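Side-chain contacts in protection of telomeres protein 1 (Schizosaccharomyces pombe, PDB 5USB), which binds and protects the single-stranded 3' overhang of telomeric DNA, recognising the consensus GGTTAC, and regulates telomerase and telomere length: residues I9-R14 with G100-I105; M47-S52 with G58-F63; G84-M89 with P126-I131. The protein carries 1 engineered substitution. All coordinates share one frame; numbering follows the deposited sequence.

Interaction 1 of 3, residues I9-R14 with G100-I105. With nucleotides of chain B.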
# COMPACT_ATOMS: atom_id res chain seq x y z
N ILE A 9 -2.30 11.04 -3.58
CA ILE A 9 -1.75 10.42 -4.77
C ILE A 9 -2.80 10.34 -5.86
O ILE A 9 -4.01 10.28 -5.63
CB ILE A 9 -1.13 9.04 -4.46
CG1 ILE A 9 -2.15 8.02 -4.04
CG2 ILE A 9 -0.04 9.18 -3.42
CD1 ILE A 9 -1.58 6.64 -4.03
N THR A 10 -2.34 10.40 -7.08
CA THR A 10 -3.21 10.38 -8.25
C THR A 10 -2.70 9.32 -9.20
O THR A 10 -1.59 8.80 -9.04
CB THR A 10 -3.22 11.75 -8.94
OG1 THR A 10 -1.88 12.07 -9.33
CG2 THR A 10 -3.76 12.84 -8.01
N PRO A 11 -3.47 8.99 -10.21
CA PRO A 11 -3.07 7.92 -11.12
C PRO A 11 -1.91 8.36 -12.00
O PRO A 11 -1.76 9.53 -12.32
CB PRO A 11 -4.33 7.68 -11.95
CG PRO A 11 -5.42 8.29 -11.15
CD PRO A 11 -4.84 9.45 -10.50
N HIS A 12 -1.08 7.38 -12.36
CA HIS A 12 -0.04 7.56 -13.37
C HIS A 12 1.00 8.59 -12.93
O HIS A 12 1.42 9.48 -13.68
CB HIS A 12 -0.69 7.92 -14.70
CG HIS A 12 -1.74 6.93 -15.11
ND1 HIS A 12 -3.04 7.29 -15.34
CD2 HIS A 12 -1.67 5.60 -15.29
CE1 HIS A 12 -3.74 6.21 -15.67
NE2 HIS A 12 -2.93 5.17 -15.65
N GLN A 13 1.45 8.43 -11.70
CA GLN A 13 2.54 9.23 -11.19
C GLN A 13 3.47 8.31 -10.40
O GLN A 13 3.12 7.18 -10.06
CB GLN A 13 2.06 10.37 -10.31
CG GLN A 13 1.57 9.92 -8.96
CD GLN A 13 1.16 11.06 -8.06
OE1 GLN A 13 0.63 10.84 -6.97
NE2 GLN A 13 1.38 12.30 -8.52
N ARG A 14 4.67 8.81 -10.19
CA ARG A 14 5.59 8.22 -9.24
C ARG A 14 5.34 8.88 -7.88
O ARG A 14 5.22 10.10 -7.80
CB ARG A 14 7.03 8.45 -9.73
CG ARG A 14 8.11 8.44 -8.65
CD ARG A 14 9.51 8.65 -9.23
NE ARG A 14 9.80 10.05 -9.54
CZ ARG A 14 10.22 10.94 -8.65
NH1 ARG A 14 10.39 10.59 -7.38
NH2 ARG A 14 10.48 12.18 -9.02
N GLY A 100 -11.39 1.01 -12.87
CA GLY A 100 -11.26 2.40 -12.53
C GLY A 100 -10.65 2.71 -11.18
O GLY A 100 -10.60 3.88 -10.80
N TYR A 101 -10.17 1.70 -10.45
CA TYR A 101 -9.61 1.92 -9.12
C TYR A 101 -8.10 2.12 -9.18
O TYR A 101 -7.42 1.51 -10.01
CB TYR A 101 -9.93 0.74 -8.19
CG TYR A 101 -11.40 0.49 -8.06
CD1 TYR A 101 -12.19 1.34 -7.30
CD2 TYR A 101 -12.00 -0.56 -8.74
CE1 TYR A 101 -13.59 1.13 -7.21
CE2 TYR A 101 -13.37 -0.77 -8.64
CZ TYR A 101 -14.14 0.06 -7.88
OH TYR A 101 -15.49 -0.16 -7.79
N LEU A 102 -7.60 2.98 -8.32
CA LEU A 102 -6.18 3.20 -8.16
C LEU A 102 -5.51 1.95 -7.63
O LEU A 102 -6.07 1.24 -6.78
CB LEU A 102 -5.94 4.36 -7.19
CG LEU A 102 -5.42 5.68 -7.70
CD1 LEU A 102 -5.15 6.61 -6.51
CD2 LEU A 102 -4.18 5.50 -8.51
N GLU A 103 -4.32 1.67 -8.13
CA GLU A 103 -3.49 0.64 -7.56
C GLU A 103 -2.03 1.04 -7.74
O GLU A 103 -1.70 1.94 -8.51
CB GLU A 103 -3.78 -0.74 -8.19
CG GLU A 103 -3.66 -0.78 -9.70
CD GLU A 103 -3.92 -2.15 -10.30
OE1 GLU A 103 -4.12 -3.12 -9.55
OE2 GLU A 103 -3.90 -2.24 -11.55
N CYS A 104 -1.18 0.40 -6.96
CA CYS A 104 0.26 0.62 -7.00
C CYS A 104 0.94 -0.62 -7.55
O CYS A 104 0.58 -1.75 -7.20
CB CYS A 104 0.74 0.97 -5.59
SG CYS A 104 2.48 1.11 -5.33
N ILE A 105 1.96 -0.40 -8.39
CA ILE A 105 2.61 -1.47 -9.11
C ILE A 105 4.11 -1.36 -8.90
O ILE A 105 4.68 -0.27 -9.00
CB ILE A 105 2.29 -1.41 -10.61
CG1 ILE A 105 0.79 -1.56 -10.84
CG2 ILE A 105 3.07 -2.46 -11.33
CD1 ILE A 105 0.19 -2.84 -10.34
P DG B 2 -1.36 -11.04 -18.20
OP1 DG B 2 -1.27 -12.37 -18.84
OP2 DG B 2 -1.96 -9.91 -18.92
O5' DG B 2 -2.13 -11.22 -16.83
C5' DG B 2 -1.76 -12.26 -15.92
C4' DG B 2 -2.40 -12.00 -14.59
O4' DG B 2 -1.64 -11.06 -13.80
C3' DG B 2 -3.78 -11.36 -14.67
O3' DG B 2 -4.68 -12.42 -14.92
C2' DG B 2 -3.92 -10.76 -13.29
C1' DG B 2 -2.51 -10.31 -12.96
N9 DG B 2 -2.25 -8.90 -13.22
C8 DG B 2 -1.58 -8.40 -14.30
N7 DG B 2 -1.48 -7.10 -14.28
C5 DG B 2 -2.16 -6.72 -13.15
C6 DG B 2 -2.40 -5.43 -12.62
O6 DG B 2 -2.02 -4.34 -13.06
N1 DG B 2 -3.16 -5.48 -11.45
C2 DG B 2 -3.59 -6.64 -10.86
N2 DG B 2 -4.28 -6.49 -9.73
N3 DG B 2 -3.38 -7.85 -11.34
C4 DG B 2 -2.66 -7.81 -12.48
P DA B 5 -14.07 -8.69 -5.54
OP1 DA B 5 -14.52 -10.06 -5.51
OP2 DA B 5 -14.92 -7.61 -5.98
O5' DA B 5 -13.60 -8.32 -4.07
C5' DA B 5 -12.78 -9.22 -3.35
C4' DA B 5 -12.18 -8.48 -2.18
O4' DA B 5 -11.22 -7.53 -2.68
C3' DA B 5 -13.18 -7.67 -1.37
O3' DA B 5 -12.83 -7.67 0.01
C2' DA B 5 -13.09 -6.29 -2.01
C1' DA B 5 -11.63 -6.21 -2.41
N9 DA B 5 -11.37 -5.43 -3.61
C8 DA B 5 -12.02 -5.52 -4.81
N7 DA B 5 -11.53 -4.73 -5.73
C5 DA B 5 -10.45 -4.13 -5.12
C6 DA B 5 -9.51 -3.19 -5.57
N6 DA B 5 -9.50 -2.69 -6.80
N1 DA B 5 -8.57 -2.78 -4.69
C2 DA B 5 -8.59 -3.28 -3.45
N3 DA B 5 -9.41 -4.16 -2.92
C4 DA B 5 -10.33 -4.56 -3.81
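Leu102 sends its two methyls to different residues of the loop 9-14, and this fork is the tightly packed part of the contact. CD2 rests against the backbone at Pro11, 3.7 Å from Pro11 CA, and lies 4.0 Å from Pro11 CG, the leucine branch meeting the pyrrolidine ring at about a right angle. CD1 turns to Ile9, where it lies 4.1 Å from Ile9 CG1; that carbon is wedged between its own backbone N and carbonyl carbon (chi1 66°), which directs it at the leucine. At Thr10 the contact is looser and solvent-exposed; its CB points away, while its N donates to Gln13 OE1 over 3.0 Å, from above the amide plane, tying the loop to itself. On the other face of the strand, Glu103 reaches into the DNA with an extended chain. Its OE1 accepts from N1 of DG2 of chain B at 3.2 Å, and weak bonds run from N2 to OE1 and from N1 to OE2. Replacing this glutamate by alanine is likely to leave guanine N1 and N2 without their carboxylate acceptor, and the base freer to shift. Tyr101 CB approaches N6 of DA5 of chain B at 3.7 Å, its ring edge-to-face with Phe45. Around the apolar fork, Ile96 of strand 92-96 touches Pro11 and Ile65 of strand 65-69 touches Ile9, so the N-terminal loop sits against neighbouring strands of the barrel.

Interaction 2 of 3, residues M47-S52 with G58-F63. With nucleotides of chain B.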
# COMPACT_ATOMS: atom_id res chain seq x y z
N MET A 47 -14.10 -0.51 0.61
CA MET A 47 -14.17 -1.78 1.31
C MET A 47 -15.45 -1.88 2.14
O MET A 47 -15.73 -1.02 2.99
CB MET A 47 -12.92 -1.94 2.20
CG MET A 47 -11.63 -2.08 1.40
SD MET A 47 -11.54 -3.59 0.41
CE MET A 47 -11.70 -4.81 1.66
N SER A 48 -16.20 -2.93 1.92
CA SER A 48 -17.53 -3.07 2.52
C SER A 48 -17.46 -3.73 3.90
O SER A 48 -16.85 -4.80 4.04
CB SER A 48 -18.44 -3.89 1.61
OG SER A 48 -19.70 -4.13 2.25
N PRO A 49 -18.12 -3.15 4.91
CA PRO A 49 -18.30 -3.82 6.20
C PRO A 49 -19.32 -4.95 6.19
O PRO A 49 -19.48 -5.64 7.22
CB PRO A 49 -18.73 -2.67 7.11
CG PRO A 49 -19.39 -1.70 6.20
CD PRO A 49 -18.83 -1.84 4.85
N TYR A 50 -20.01 -5.21 5.08
CA TYR A 50 -21.15 -6.12 5.04
C TYR A 50 -20.82 -7.47 4.44
O TYR A 50 -21.69 -8.35 4.41
CB TYR A 50 -22.31 -5.47 4.24
CG TYR A 50 -22.61 -4.03 4.65
CD1 TYR A 50 -22.80 -3.70 5.97
CD2 TYR A 50 -22.66 -3.00 3.71
CE1 TYR A 50 -23.04 -2.42 6.37
CE2 TYR A 50 -22.91 -1.71 4.10
CZ TYR A 50 -23.11 -1.41 5.42
OH TYR A 50 -23.34 -0.15 5.84
N THR A 51 -19.60 -7.67 3.96
CA THR A 51 -19.23 -8.89 3.27
C THR A 51 -19.53 -10.07 4.17
O THR A 51 -19.21 -10.06 5.35
CB THR A 51 -17.75 -8.81 2.90
OG1 THR A 51 -17.57 -7.67 2.05
CG2 THR A 51 -17.33 -10.03 2.15
N SER A 52 -20.18 -11.09 3.59
CA SER A 52 -20.63 -12.23 4.38
C SER A 52 -19.47 -12.83 5.16
O SER A 52 -19.55 -13.03 6.38
CB SER A 52 -21.25 -13.29 3.46
OG SER A 52 -22.43 -12.79 2.85
N GLY A 58 -11.10 -3.66 8.77
CA GLY A 58 -11.06 -2.24 8.56
C GLY A 58 -9.71 -1.90 7.96
O GLY A 58 -8.81 -2.74 7.94
N PRO A 59 -9.56 -0.66 7.49
CA PRO A 59 -10.60 0.36 7.48
C PRO A 59 -11.63 0.13 6.38
O PRO A 59 -11.33 -0.50 5.38
CB PRO A 59 -9.81 1.64 7.25
CG PRO A 59 -8.64 1.19 6.47
CD PRO A 59 -8.27 -0.13 7.04
N PHE A 60 -12.84 0.67 6.53
CA PHE A 60 -13.88 0.51 5.53
C PHE A 60 -14.00 1.76 4.67
O PHE A 60 -13.53 2.84 5.05
CB PHE A 60 -15.22 0.14 6.20
CG PHE A 60 -15.14 -1.17 6.92
CD1 PHE A 60 -15.03 -2.34 6.20
CD2 PHE A 60 -15.07 -1.24 8.30
CE1 PHE A 60 -14.90 -3.57 6.83
CE2 PHE A 60 -14.95 -2.47 8.92
CZ PHE A 60 -14.85 -3.63 8.17
N GLY A 61 -14.61 1.61 3.49
CA GLY A 61 -14.61 2.69 2.54
C GLY A 61 -13.28 2.79 1.82
O GLY A 61 -12.54 1.81 1.78
N ARG A 62 -13.04 3.96 1.22
CA ARG A 62 -11.94 4.17 0.26
C ARG A 62 -10.66 4.64 0.97
O ARG A 62 -10.17 5.73 0.74
CB ARG A 62 -12.35 5.17 -0.82
CG ARG A 62 -13.62 4.84 -1.53
CD ARG A 62 -13.78 5.78 -2.70
NE ARG A 62 -15.04 5.72 -3.45
CZ ARG A 62 -15.19 5.15 -4.63
NH1 ARG A 62 -14.17 4.48 -5.18
NH2 ARG A 62 -16.36 5.25 -5.27
N PHE A 63 -10.12 3.75 1.81
CA PHE A 63 -9.00 4.09 2.68
C PHE A 63 -7.75 3.24 2.48
O PHE A 63 -6.75 3.49 3.16
CB PHE A 63 -9.42 3.99 4.16
CG PHE A 63 -10.18 5.21 4.66
CD1 PHE A 63 -11.54 5.35 4.45
CD2 PHE A 63 -9.51 6.20 5.36
CE1 PHE A 63 -12.19 6.48 4.90
CE2 PHE A 63 -10.17 7.30 5.82
CZ PHE A 63 -11.48 7.44 5.58
P DC B 6 -13.89 -8.16 1.08
OP1 DC B 6 -15.16 -7.48 0.84
OP2 DC B 6 -13.28 -8.09 2.37
O5' DC B 6 -14.12 -9.69 0.70
C5' DC B 6 -13.28 -10.71 1.25
C4' DC B 6 -13.67 -12.07 0.72
O4' DC B 6 -13.27 -12.16 -0.66
C3' DC B 6 -13.00 -13.26 1.40
O3' DC B 6 -13.82 -14.40 1.15
C2' DC B 6 -11.76 -13.45 0.55
C1' DC B 6 -12.31 -13.18 -0.83
N1 DC B 6 -11.35 -12.72 -1.81
C2 DC B 6 -11.32 -13.34 -3.06
O2 DC B 6 -12.07 -14.30 -3.26
N3 DC B 6 -10.49 -12.87 -4.01
C4 DC B 6 -9.71 -11.82 -3.75
N4 DC B 6 -8.90 -11.40 -4.72
C5 DC B 6 -9.74 -11.15 -2.50
C6 DC B 6 -10.57 -11.63 -1.57
P DA B 5 -14.07 -8.69 -5.54
OP1 DA B 5 -14.52 -10.06 -5.51
OP2 DA B 5 -14.92 -7.61 -5.98
O5' DA B 5 -13.60 -8.32 -4.07
C5' DA B 5 -12.78 -9.22 -3.35
C4' DA B 5 -12.18 -8.48 -2.18
O4' DA B 5 -11.22 -7.53 -2.68
C3' DA B 5 -13.18 -7.67 -1.37
O3' DA B 5 -12.83 -7.67 0.01
C2' DA B 5 -13.09 -6.29 -2.01
C1' DA B 5 -11.63 -6.21 -2.41
N9 DA B 5 -11.37 -5.43 -3.61
C8 DA B 5 -12.02 -5.52 -4.81
N7 DA B 5 -11.53 -4.73 -5.73
C5 DA B 5 -10.45 -4.13 -5.12
C6 DA B 5 -9.51 -3.19 -5.57
N6 DA B 5 -9.50 -2.69 -6.80
N1 DA B 5 -8.57 -2.78 -4.69
C2 DA B 5 -8.59 -3.28 -3.45
N3 DA B 5 -9.41 -4.16 -2.92
C4 DA B 5 -10.33 -4.56 -3.81
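Pro49 lies over one face of the Phe60 ring, its CB 3.8 Å from the ring centroid and only 9° off the normal, a nearly centred CH-pi contact. The same proline is shared between two aromatics, since its CG sits over the centre of the Tyr50 ring, 3.7 Å above that plane. Phe60 is also approached in its own plane: Met47 O stands at the edge, 3.5 Å from Phe60 CD1, where the partly positive ring hydrogens would suit a carbonyl oxygen. That oxygen does double duty, accepting from Gly61 N at 2.9 Å; Met47 N returns a bond to Gly61 O, and the two make a single antiparallel hydrogen-bonded bridge. Beyond it the Met47 chain bends at chi2 and chi3 (-65° and -59°), carrying the thioether away from segment 58-63 and toward the DNA, where CE comes within 3.5 Å of O3' of DA5 of chain B. Thr51 grips the same phosphodiester, its OG1 donating to OP1 of DC6 of chain B at 2.7 Å, while Ser48 OG accepts from Tyr50 N, an ST turn. Both segments belong to the long connection from strand 31-36 to strand 65-69; Phe63 O bonds to Thr36 OG1 of the first, and Trp56, from the intervening loop, packs on Met47.

Interaction 3 of 3, residues G84-M89 with P126-I131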
# COMPACT_ATOMS: atom_id res chain seq x y z
N GLY A 84 0.18 -5.80 9.59
CA GLY A 84 0.46 -4.98 10.76
C GLY A 84 1.79 -4.25 10.71
O GLY A 84 1.98 -3.26 11.44
N ASP A 85 2.68 -4.69 9.83
CA ASP A 85 3.93 -3.98 9.65
C ASP A 85 3.70 -2.58 9.05
O ASP A 85 2.70 -2.30 8.36
CB ASP A 85 4.87 -4.74 8.71
CG ASP A 85 5.49 -5.96 9.32
OD1 ASP A 85 5.40 -6.17 10.56
OD2 ASP A 85 6.09 -6.72 8.53
N TYR A 86 4.66 -1.69 9.30
CA TYR A 86 4.72 -0.41 8.64
C TYR A 86 5.75 -0.47 7.53
O TYR A 86 6.77 -1.16 7.66
CB TYR A 86 5.07 0.70 9.64
CG TYR A 86 4.06 0.85 10.73
CD1 TYR A 86 2.98 1.68 10.56
CD2 TYR A 86 4.18 0.15 11.91
CE1 TYR A 86 2.04 1.83 11.55
CE2 TYR A 86 3.24 0.27 12.89
CZ TYR A 86 2.17 1.13 12.72
OH TYR A 86 1.22 1.27 13.72
N VAL A 87 5.45 0.18 6.42
CA VAL A 87 6.32 0.17 5.26
C VAL A 87 6.51 1.61 4.78
O VAL A 87 5.68 2.49 4.99
CB VAL A 87 5.81 -0.73 4.11
CG1 VAL A 87 5.78 -2.21 4.52
CG2 VAL A 87 4.45 -0.32 3.64
N VAL A 88 7.64 1.83 4.11
CA VAL A 88 7.91 3.04 3.34
C VAL A 88 8.14 2.60 1.90
O VAL A 88 8.99 1.75 1.63
CB VAL A 88 9.09 3.86 3.90
CG1 VAL A 88 10.37 3.07 4.00
CG2 VAL A 88 9.20 5.16 3.08
N MET A 89 7.33 3.14 1.00
CA MET A 89 7.39 2.83 -0.43
C MET A 89 7.90 4.09 -1.12
O MET A 89 7.38 5.17 -0.89
CB MET A 89 5.99 2.41 -0.92
CG MET A 89 5.56 1.14 -0.11
SD MET A 89 4.06 0.28 -0.56
CE MET A 89 4.48 -0.06 -2.22
N PRO A 126 9.19 8.15 14.31
CA PRO A 126 8.28 9.27 14.27
C PRO A 126 7.49 9.51 12.98
O PRO A 126 6.46 10.09 13.07
CB PRO A 126 9.22 10.44 14.49
CG PRO A 126 10.20 9.90 15.40
CD PRO A 126 10.44 8.50 15.01
N GLU A 127 7.97 9.13 11.81
CA GLU A 127 7.22 9.34 10.62
C GLU A 127 5.96 8.52 10.65
O GLU A 127 5.12 8.73 9.84
CB GLU A 127 8.01 8.97 9.38
CG GLU A 127 9.03 10.00 8.95
CD GLU A 127 8.46 11.33 8.55
OE1 GLU A 127 9.20 12.31 8.61
OE2 GLU A 127 7.31 11.42 8.15
N LEU A 128 5.84 7.60 11.58
CA LEU A 128 4.60 6.85 11.68
C LEU A 128 3.60 7.47 12.66
O LEU A 128 2.51 6.93 12.85
CB LEU A 128 4.89 5.41 12.10
CG LEU A 128 5.96 4.68 11.29
CD1 LEU A 128 6.21 3.35 11.91
CD2 LEU A 128 5.55 4.53 9.83
N ASN A 129 3.96 8.57 13.31
CA ASN A 129 3.09 9.10 14.36
C ASN A 129 1.74 9.53 13.84
O ASN A 129 0.74 9.42 14.56
CB ASN A 129 3.75 10.29 15.06
CG ASN A 129 4.86 9.88 16.00
OD1 ASN A 129 5.03 8.72 16.36
ND2 ASN A 129 5.65 10.87 16.40
N GLU A 130 1.68 10.05 12.61
CA GLU A 130 0.40 10.49 12.08
C GLU A 130 -0.51 9.33 11.73
O GLU A 130 -1.73 9.43 11.88
CB GLU A 130 0.59 11.37 10.84
CG GLU A 130 0.92 12.80 11.18
CD GLU A 130 0.99 13.69 9.96
OE1 GLU A 130 0.77 13.19 8.81
OE2 GLU A 130 1.24 14.90 10.15
N ILE A 131 0.05 8.25 11.18
CA ILE A 131 -0.77 7.07 10.92
C ILE A 131 -1.42 6.59 12.21
O ILE A 131 -2.60 6.27 12.23
CB ILE A 131 0.06 5.95 10.27
CG1 ILE A 131 0.42 6.31 8.84
CG2 ILE A 131 -0.69 4.62 10.34
CD1 ILE A 131 1.56 5.49 8.30
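Tyr86 and Leu128 meet with one leucine methyl, CD1, laid over the root of the aromatic ring. Leu128 CD1 stands 3.5 Å above the ring plane, displaced from the ring centre, and its nearest ring atom is Tyr86 CG, also at 3.5 Å. Leu128 CD1 lies 3.9 Å from the centroid of the Tyr86 ring, 27° off the normal, so this is a CH-pi contact shifted toward the attached end of the ring and not centred upon it. Leu128 CD2 joins in from beside it, 3.9 Å from both Tyr86 CB and Tyr86 CD1, so the whole isopropyl fork spans the start of the tyrosine side chain. Ile131 approaches differently. Its CG2 lies near the plane of the ring at the edge, 4.1 Å from Tyr86 CE1, and the two side chains run past each other in opposite directions. One face and one edge of the same ring are thereby covered by residues spaced a single turn apart. The tyrosine accepts both because CG is anti to its carbonyl carbon (chi1 -61°) and the ring is turned broadside to the leucine (chi2 -89°). The contact is apolar throughout and mostly buried. Val121 of the adjacent strand 117-121 touches both Tyr86 and Leu128 and continues the patch. Here the C-terminal helix, entered through a 3-10 turn, packs on the outer surface of an OB-fold barrel, the single-stranded-DNA-binding domain cut from the longer Pot1 protein, about 12 Å from the bound nucleic acid at the nearest atoms.

From the N terminus, the loop 9-14 leads into strand 14-26 and packs against strand 102-106, so interaction 1 closes a loop of 85 intervening residues. Interaction 2 is nested within it, pinching a short hairpin-like excursion between strands 31-36 and 65-69; the two touch where Tyr101 CE1 packs on Arg62 NH1. Interaction 3 opens later, at 84-89, before interaction 1 has closed, and ends beyond it at 126-131, so these two cross. They lie on opposite sides of the chain's centre but reach the same sheet. Interactions 2 and 3 run in series. Interactions 1 and 3 tie the N-terminal loop and C-terminal helix to the OB-fold barrel, while interaction 2 fastens a DNA-contacting loop to itself.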